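Local coordinates for fibrinogen alpha subunit (Gallus gallus, PDB 1M1J), which supplies one of the three chain types of fibrinogen, which thrombin probably cleaves to give monomers that polymerise into the fibrin matrix of blood clots, at residues 154-159 with 170-175. Sequence-based numbering, arbitrary orientation.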
loop_
_atom_site.group_PDB
_atom_site.type_symbol
_atom_site.label_atom_id
_atom_site.label_comp_id
_atom_site.label_asym_id
_atom_site.label_seq_id
_atom_site.Cartn_x
_atom_site.Cartn_y
_atom_site.Cartn_z
ATOM N N ASP D 154 -21.256 -127.847 -79.881
ATOM C CA ASP D 154 -20.388 -128.570 -80.808
ATOM C C ASP D 154 -20.323 -130.040 -80.385
ATOM O O ASP D 154 -20.460 -130.943 -81.208
ATOM C CB ASP D 154 -18.976 -127.980 -80.806
ATOM C CG ASP D 154 -18.129 -128.468 -81.981
ATOM O OD1 ASP D 154 -16.896 -128.625 -81.818
ATOM O OD2 ASP D 154 -18.693 -128.682 -83.076
ATOM N N ILE D 155 -20.125 -130.280 -79.095
ATOM C CA ILE D 155 -20.046 -131.639 -78.600
ATOM C C ILE D 155 -21.376 -132.369 -78.730
ATOM O O ILE D 155 -21.397 -133.562 -79.022
ATOM C CB ILE D 155 -19.579 -131.667 -77.139
ATOM C CG1 ILE D 155 -18.178 -131.046 -77.049
ATOM C CG2 ILE D 155 -19.562 -133.099 -76.625
ATOM C CD1 ILE D 155 -17.664 -130.829 -75.628
ATOM N N ASP D 156 -22.483 -131.660 -78.525
ATOM C CA ASP D 156 -23.800 -132.279 -78.638
ATOM C C ASP D 156 -23.968 -132.838 -80.045
ATOM O O ASP D 156 -24.407 -133.970 -80.242
ATOM C CB ASP D 156 -24.900 -131.251 -78.355
ATOM C CG ASP D 156 -26.299 -131.795 -78.616
ATOM O OD1 ASP D 156 -26.647 -132.020 -79.789
ATOM O OD2 ASP D 156 -27.060 -132.003 -77.651
ATOM N N ILE D 157 -23.605 -132.024 -81.020
ATOM C CA ILE D 157 -23.704 -132.398 -82.414
ATOM C C ILE D 157 -22.761 -133.552 -82.740
ATOM O O ILE D 157 -23.156 -134.520 -83.387
ATOM C CB ILE D 157 -23.385 -131.175 -83.305
ATOM C CG1 ILE D 157 -24.554 -130.190 -83.242
ATOM C CG2 ILE D 157 -23.114 -131.596 -84.737
ATOM C CD1 ILE D 157 -24.299 -128.889 -83.983
ATOM N N LYS D 158 -21.521 -133.456 -82.279
ATOM C CA LYS D 158 -20.551 -134.498 -82.558
ATOM C C LYS D 158 -20.818 -135.828 -81.847
ATOM O O LYS D 158 -20.534 -136.892 -82.403
ATOM C CB LYS D 158 -19.138 -133.989 -82.258
ATOM C CG LYS D 158 -18.692 -132.872 -83.209
ATOM C CD LYS D 158 -17.275 -132.437 -82.932
ATOM C CE LYS D 158 -16.800 -131.366 -83.910
ATOM N NZ LYS D 158 -15.359 -131.004 -83.675
ATOM N N ILE D 159 -21.364 -135.788 -80.633
ATOM C CA ILE D 159 -21.661 -137.032 -79.934
ATOM C C ILE D 159 -22.784 -137.730 -80.684
ATOM O O ILE D 159 -22.733 -138.938 -80.916
ATOM C CB ILE D 159 -22.134 -136.802 -78.477
ATOM C CG1 ILE D 159 -20.934 -136.615 -77.555
ATOM C CG2 ILE D 159 -22.922 -138.018 -77.978
ATOM C CD1 ILE D 159 -21.334 -136.221 -76.129
ATOM N N PHE D 170 -25.141 -142.339 -76.652
ATOM C CA PHE D 170 -25.462 -141.613 -75.431
ATOM C C PHE D 170 -26.284 -140.364 -75.752
ATOM O O PHE D 170 -25.814 -139.454 -76.438
ATOM C CB PHE D 170 -24.192 -141.196 -74.713
ATOM C CG PHE D 170 -24.444 -140.458 -73.438
ATOM C CD1 PHE D 170 -24.965 -141.120 -72.330
ATOM C CD2 PHE D 170 -24.164 -139.102 -73.341
ATOM C CE1 PHE D 170 -25.203 -140.440 -71.142
ATOM C CE2 PHE D 170 -24.398 -138.413 -72.159
ATOM C CZ PHE D 170 -24.919 -139.088 -71.057
ATOM N N ASP D 171 -27.510 -140.320 -75.250
ATOM C CA ASP D 171 -28.369 -139.179 -75.503
ATOM C C ASP D 171 -27.938 -137.997 -74.639
ATOM O O ASP D 171 -28.071 -138.022 -73.422
ATOM C CB ASP D 171 -29.836 -139.542 -75.220
ATOM C CG ASP D 171 -30.816 -138.489 -75.732
ATOM O OD1 ASP D 171 -30.574 -137.911 -76.816
ATOM O OD2 ASP D 171 -31.843 -138.252 -75.058
ATOM N N TYR D 172 -27.374 -136.979 -75.273
ATOM C CA TYR D 172 -26.977 -135.793 -74.547
ATOM C C TYR D 172 -27.791 -134.667 -75.155
ATOM O O TYR D 172 -27.910 -134.561 -76.378
ATOM C CB TYR D 172 -25.487 -135.488 -74.699
ATOM C CG TYR D 172 -25.103 -134.214 -73.976
ATOM C CD1 TYR D 172 -24.801 -134.224 -72.609
ATOM C CD2 TYR D 172 -25.111 -132.983 -74.639
ATOM C CE1 TYR D 172 -24.518 -133.035 -71.919
ATOM C CE2 TYR D 172 -24.833 -131.789 -73.961
ATOM C CZ TYR D 172 -24.538 -131.820 -72.604
ATOM O OH TYR D 172 -24.268 -130.641 -71.938
ATOM N N GLN D 173 -28.352 -133.825 -74.301
ATOM C CA GLN D 173 -29.175 -132.727 -74.771
ATOM C C GLN D 173 -28.678 -131.424 -74.155
ATOM O O GLN D 173 -28.465 -131.351 -72.943
ATOM C CB GLN D 173 -30.632 -132.995 -74.374
ATOM C CG GLN D 173 -31.660 -132.528 -75.381
ATOM C CD GLN D 173 -31.482 -133.190 -76.732
ATOM O OE1 GLN D 173 -31.625 -134.405 -76.873
ATOM N NE2 GLN D 173 -31.159 -132.388 -77.738
ATOM N N VAL D 174 -28.480 -130.404 -74.988
ATOM C CA VAL D 174 -28.018 -129.096 -74.510
ATOM C C VAL D 174 -29.125 -128.413 -73.723
ATOM O O VAL D 174 -30.272 -128.377 -74.171
ATOM C CB VAL D 174 -27.621 -128.162 -75.675
ATOM C CG1 VAL D 174 -26.331 -128.641 -76.310
ATOM C CG2 VAL D 174 -28.738 -128.120 -76.709
ATOM N N ASP D 175 -28.778 -127.869 -72.558
ATOM C CA ASP D 175 -29.756 -127.189 -71.711
ATOM C C ASP D 175 -30.382 -125.961 -72.388
ATOM O O ASP D 175 -31.579 -125.707 -72.231
ATOM C CB ASP D 175 -29.103 -126.766 -70.391
ATOM C CG ASP D 175 -30.124 -126.362 -69.337
ATOM O OD1 ASP D 175 -30.984 -125.501 -69.630
ATOM O OD2 ASP D 175 -30.063 -126.904 -68.213
#
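Asp-156 reaches from the end of helix 82-160 to the extended loop around Tyr-172 and Val-174, and illustrates how an acidic side chain can pack between a helix and a returning chain while its charge is met within the helix. Its CB rests against Val-174 CG1 at 3.6 Å, the side chains crossing at about a right angle. Because CG stands anti to the backbone N (chi1 173°), the carboxylate continues toward the loop, and CG lies 3.9 Å from Tyr-172 O. OD2 comes 3.0 Å from Tyr-172 O, two acceptors and so no hydrogen bond, and it also meets the edge of the Tyr-172 ring near its plane, 3.7 Å from CD2. OD1 forms a salt bridge with Arg-160, one helical turn on, which probably tempers the negative charge beside the carbonyl, and OD2 too has a hydrogen-bond partner adjoining the segments. An alanine here would probably leave Arg-160 without its acidic mate and the carboxylate's place beside the Tyr-172 ring edge unfilled.

Ile-159 CG2 packs against the carbonyl Phe-170 O at 3.6 Å, and its CD1 makes a looser apolar contact with Tyr-172 CB, at 4.5 Å. The tyrosine hydroxyl is hydrogen-bonded to Glu-152, a turn before Asp-156. Between the segments the chain turns round through Cys-162 and Cys-166, disulfide-linked to the gamma and beta chains. The register, Ile-159 nearest Phe-170 and Asp-156 nearest Tyr-172, shows the loop running antiparallel to the helix, consistent with the start of the fold-back by which the alpha chain contributes a fourth strand to fibrinogen's coiled coil.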